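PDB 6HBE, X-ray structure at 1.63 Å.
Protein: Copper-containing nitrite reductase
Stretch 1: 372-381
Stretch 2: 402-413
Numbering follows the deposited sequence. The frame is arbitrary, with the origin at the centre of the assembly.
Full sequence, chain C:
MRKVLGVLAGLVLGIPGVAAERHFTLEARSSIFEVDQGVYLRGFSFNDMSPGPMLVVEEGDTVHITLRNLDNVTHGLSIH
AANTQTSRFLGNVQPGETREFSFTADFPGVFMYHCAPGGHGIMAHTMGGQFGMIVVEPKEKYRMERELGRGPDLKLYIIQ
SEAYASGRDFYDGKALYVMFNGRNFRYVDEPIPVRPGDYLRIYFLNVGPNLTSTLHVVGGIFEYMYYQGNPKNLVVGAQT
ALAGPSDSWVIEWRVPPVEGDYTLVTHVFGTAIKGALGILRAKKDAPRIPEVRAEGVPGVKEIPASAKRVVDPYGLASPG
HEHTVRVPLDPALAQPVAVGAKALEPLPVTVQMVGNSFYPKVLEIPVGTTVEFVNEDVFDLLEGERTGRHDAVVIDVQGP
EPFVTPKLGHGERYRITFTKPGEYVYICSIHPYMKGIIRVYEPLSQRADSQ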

# COMPACT_ATOMS: atom_id res chain seq x y z
N GLU C 372 -3.29 29.35 -3.95
CA GLU C 372 -1.99 29.01 -4.52
C GLU C 372 -2.10 27.69 -5.26
O GLU C 372 -2.35 26.65 -4.63
CB GLU C 372 -0.93 28.90 -3.41
CG GLU C 372 0.48 28.52 -3.90
CD GLU C 372 1.53 28.53 -2.80
OE1 GLU C 372 1.68 27.51 -2.08
OE2 GLU C 372 2.24 29.56 -2.66
N PHE C 373 -1.91 27.73 -6.58
CA PHE C 373 -1.70 26.53 -7.40
C PHE C 373 -0.27 26.01 -7.17
O PHE C 373 0.71 26.80 -7.19
CB PHE C 373 -1.90 26.80 -8.90
CG PHE C 373 -3.34 26.91 -9.32
CD1 PHE C 373 -4.07 25.78 -9.66
CD2 PHE C 373 -3.98 28.15 -9.36
CE1 PHE C 373 -5.41 25.87 -10.04
CE2 PHE C 373 -5.33 28.24 -9.74
CZ PHE C 373 -6.04 27.11 -10.09
N VAL C 374 -0.13 24.70 -6.93
CA VAL C 374 1.21 24.08 -6.83
C VAL C 374 1.23 22.81 -7.68
O VAL C 374 0.29 22.04 -7.64
CB VAL C 374 1.62 23.78 -5.35
CG1 VAL C 374 0.63 22.84 -4.65
CG2 VAL C 374 3.03 23.21 -5.27
N ASN C 375 2.29 22.61 -8.46
CA ASN C 375 2.41 21.41 -9.27
C ASN C 375 3.13 20.31 -8.49
O ASN C 375 4.33 20.39 -8.28
CB ASN C 375 3.09 21.67 -10.62
CG ASN C 375 2.95 20.49 -11.59
OD1 ASN C 375 2.34 19.46 -11.25
ND2 ASN C 375 3.52 20.61 -12.76
N GLU C 376 2.37 19.28 -8.10
CA GLU C 376 2.94 18.11 -7.40
C GLU C 376 3.40 17.01 -8.38
O GLU C 376 4.16 16.11 -7.98
CB GLU C 376 1.95 17.53 -6.38
CG GLU C 376 1.78 18.33 -5.09
CD GLU C 376 3.08 18.54 -4.27
OE1 GLU C 376 4.12 17.84 -4.44
OE2 GLU C 376 3.08 19.44 -3.40
N ASP C 377 3.01 17.06 -9.66
CA ASP C 377 3.57 16.09 -10.61
C ASP C 377 5.06 16.38 -10.74
O ASP C 377 5.49 17.54 -10.63
CB ASP C 377 2.85 16.11 -11.98
CG ASP C 377 1.57 15.24 -12.02
OD1 ASP C 377 1.46 14.24 -11.26
OD2 ASP C 377 0.66 15.56 -12.82
N VAL C 378 5.85 15.31 -10.90
CA VAL C 378 7.31 15.34 -10.76
C VAL C 378 8.05 15.40 -12.10
O VAL C 378 9.06 16.11 -12.19
CB VAL C 378 7.80 14.13 -9.90
CG1 VAL C 378 9.27 14.29 -9.50
CG2 VAL C 378 6.96 14.02 -8.65
N PHE C 379 7.57 14.68 -13.13
CA PHE C 379 8.20 14.64 -14.46
C PHE C 379 7.79 15.88 -15.28
O PHE C 379 6.69 15.95 -15.81
CB PHE C 379 7.79 13.36 -15.21
CG PHE C 379 8.56 13.10 -16.49
CD1 PHE C 379 8.20 13.72 -17.68
CD2 PHE C 379 9.58 12.18 -16.51
CE1 PHE C 379 8.89 13.45 -18.86
CE2 PHE C 379 10.26 11.89 -17.69
CZ PHE C 379 9.92 12.53 -18.87
N ASP C 380 8.68 16.88 -15.35
CA ASP C 380 8.34 18.17 -16.02
C ASP C 380 9.17 18.41 -17.30
O ASP C 380 9.33 19.53 -17.78
CB ASP C 380 8.42 19.32 -14.99
CG ASP C 380 9.80 19.47 -14.35
OD1 ASP C 380 10.81 18.91 -14.89
OD2 ASP C 380 9.89 20.14 -13.30
N LEU C 381 9.65 17.33 -17.89
CA LEU C 381 10.37 17.35 -19.16
C LEU C 381 9.43 17.09 -20.36
O LEU C 381 8.22 16.89 -20.18
CB LEU C 381 11.45 16.28 -19.12
CG LEU C 381 12.45 16.44 -17.97
CD1 LEU C 381 13.30 15.18 -17.86
CD2 LEU C 381 13.32 17.67 -18.19
N PRO C 402 -11.51 36.15 -14.65
CA PRO C 402 -10.91 34.98 -15.29
C PRO C 402 -9.37 35.07 -15.25
O PRO C 402 -8.83 36.16 -15.06
CB PRO C 402 -11.47 35.02 -16.71
CG PRO C 402 -11.83 36.46 -16.94
CD PRO C 402 -12.24 37.01 -15.61
N PHE C 403 -8.69 33.93 -15.36
CA PHE C 403 -7.25 33.87 -15.08
C PHE C 403 -6.56 32.88 -16.00
O PHE C 403 -7.23 32.03 -16.64
CB PHE C 403 -6.98 33.54 -13.60
CG PHE C 403 -7.61 32.23 -13.12
CD1 PHE C 403 -6.94 31.00 -13.30
CD2 PHE C 403 -8.84 32.22 -12.47
CE1 PHE C 403 -7.51 29.81 -12.87
CE2 PHE C 403 -9.41 31.03 -12.02
CZ PHE C 403 -8.73 29.82 -12.23
N VAL C 404 -5.25 33.04 -16.11
CA VAL C 404 -4.37 32.11 -16.80
C VAL C 404 -3.07 32.07 -15.99
O VAL C 404 -2.51 33.13 -15.68
CB VAL C 404 -4.16 32.43 -18.32
CG1 VAL C 404 -3.50 33.78 -18.56
CG2 VAL C 404 -3.36 31.33 -19.01
N THR C 405 -2.62 30.87 -15.59
CA THR C 405 -1.39 30.76 -14.82
C THR C 405 -0.31 30.50 -15.82
O THR C 405 -0.60 30.04 -16.93
CB THR C 405 -1.40 29.61 -13.77
OG1 THR C 405 -1.23 28.35 -14.45
CG2 THR C 405 -2.67 29.62 -12.96
N PRO C 406 0.94 30.77 -15.46
CA PRO C 406 2.07 30.19 -16.23
C PRO C 406 2.09 28.64 -16.22
O PRO C 406 1.37 28.01 -15.45
CB PRO C 406 3.33 30.72 -15.50
CG PRO C 406 2.87 31.63 -14.41
CD PRO C 406 1.38 31.54 -14.29
N LYS C 407 2.90 28.05 -17.08
CA LYS C 407 3.10 26.59 -17.06
C LYS C 407 4.12 26.26 -15.94
O LYS C 407 5.23 26.75 -15.93
CB LYS C 407 3.54 26.09 -18.42
CG LYS C 407 2.40 26.17 -19.44
CD LYS C 407 2.87 25.98 -20.86
CE LYS C 407 1.75 26.25 -21.85
NZ LYS C 407 2.16 25.79 -23.21
N LEU C 408 3.69 25.47 -14.97
CA LEU C 408 4.47 25.20 -13.76
C LEU C 408 5.17 23.84 -13.87
O LEU C 408 4.53 22.83 -14.24
CB LEU C 408 3.54 25.18 -12.56
CG LEU C 408 2.72 26.45 -12.28
CD1 LEU C 408 1.86 26.25 -11.04
CD2 LEU C 408 3.64 27.67 -12.10
N GLY C 409 6.47 23.85 -13.60
CA GLY C 409 7.27 22.63 -13.37
C GLY C 409 7.07 22.10 -11.94
O GLY C 409 6.30 22.67 -11.14
N HIS C 410 7.80 21.05 -11.58
CA HIS C 410 7.59 20.42 -10.27
C HIS C 410 7.88 21.35 -9.11
O HIS C 410 8.93 21.97 -9.06
CB HIS C 410 8.46 19.19 -10.10
CG HIS C 410 8.32 18.59 -8.75
ND1 HIS C 410 7.13 18.08 -8.29
CD2 HIS C 410 9.19 18.50 -7.71
CE1 HIS C 410 7.28 17.66 -7.05
NE2 HIS C 410 8.52 17.91 -6.67
N GLY C 411 6.96 21.44 -8.17
CA GLY C 411 7.16 22.26 -6.99
C GLY C 411 7.11 23.76 -7.24
O GLY C 411 7.41 24.52 -6.29
N GLU C 412 6.76 24.19 -8.47
CA GLU C 412 6.56 25.63 -8.77
C GLU C 412 5.15 26.02 -8.39
O GLU C 412 4.26 25.17 -8.34
CB GLU C 412 6.86 25.97 -10.23
CG GLU C 412 8.33 25.77 -10.55
CD GLU C 412 8.74 26.16 -11.96
OE1 GLU C 412 7.89 26.20 -12.88
OE2 GLU C 412 9.94 26.39 -12.18
N ARG C 413 4.96 27.31 -8.09
CA ARG C 413 3.72 27.80 -7.46
C ARG C 413 3.21 29.08 -8.13
O ARG C 413 4.00 29.87 -8.65
CB ARG C 413 3.95 28.09 -5.97
CG ARG C 413 4.44 26.90 -5.14
CD ARG C 413 4.94 27.26 -3.74
NE ARG C 413 5.49 26.05 -3.14
CZ ARG C 413 4.81 25.13 -2.45
NH1 ARG C 413 3.51 25.28 -2.16
NH2 ARG C 413 5.46 24.05 -2.02

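The first stretch ends a β-strand, Glu372 to Asn375, and continues as a loop; the second is irregular until Arg413, which pairs antiparallel with Val374 at a CA–CA distance of 4.5 Å. This is a non-hydrogen-bonded pair, so the backbone bonds come from its neighbours. Asn375 N donates to Glu412 O at 3.2 Å, and Gly411 N donates to Asn375 O at 2.8 Å, both nearly straight. Beside the pair, Arg413 CA makes a CA-H...O contact with Phe373 O at 3.2 Å, and Val374 CA makes a longer one with Glu412 O at 3.6 Å.

Before the pairing begins, the second stretch reverses in a type II turn from Gly409 to Glu412, closed by Glu412 N bonding to Gly409 O at 3.1 Å. Gly411 has a phi of 72°, a value that glycine adopts readily because it lacks a CB. Glu412 also braces the turn with its side chain: its OE1 accepts from Gly409 N at 2.8 Å.

The loop of the first stretch wraps around His410, which loses more surface to the partner stretch than any other residue here. Imidazole suits this place because a ring nitrogen can donate to a backbone carbonyl: His410 ND1 bonds to Asp377 O at 2.9 Å, with that oxygen near the ring plane. Val378 lays CG1 over one ring face, so the ring is held by both polar and apolar contacts. The backbone amide of the same residue is bonded separately, His410 N donating to Asp380 OD2 at 2.9 Å in an almost linear bond. The carboxylate also lies close to Gly409, with Asp380 OD2 3.6 Å from Gly409 CA; an ideal CB on that glycine would sit only 3.0 Å from Asp380 OD2, a tight fit.

Asn375 uses both ends of its amide. Its ND2 donates to Leu408 O at 2.9 Å across the interface, while its OD1 accepts from Asp377 N at 3.0 Å, tying the start of the loop to the strand end.

On the face shared by Val374 and Arg413, Val374 CG2 lies over one face of the guanidinium, 3.8 Å from Arg413 NH1. The planar group leaves its edge free for charge pairing, and Arg413 NH1 forms a salt bridge with Glu372 OE1 at 2.9 Å. Phe373 instead meets apolar groups: its CE2 is 4.1 Å from Phe403 CE1, its CD2 is 4.1 Å from Thr405 CG2, and its CB approaches Leu408 CD1 at 4.4 Å. The long aromatic ring carries Phe373 out to Phe403 and Thr405, while the contact with Leu408 is made near the backbone, at CB.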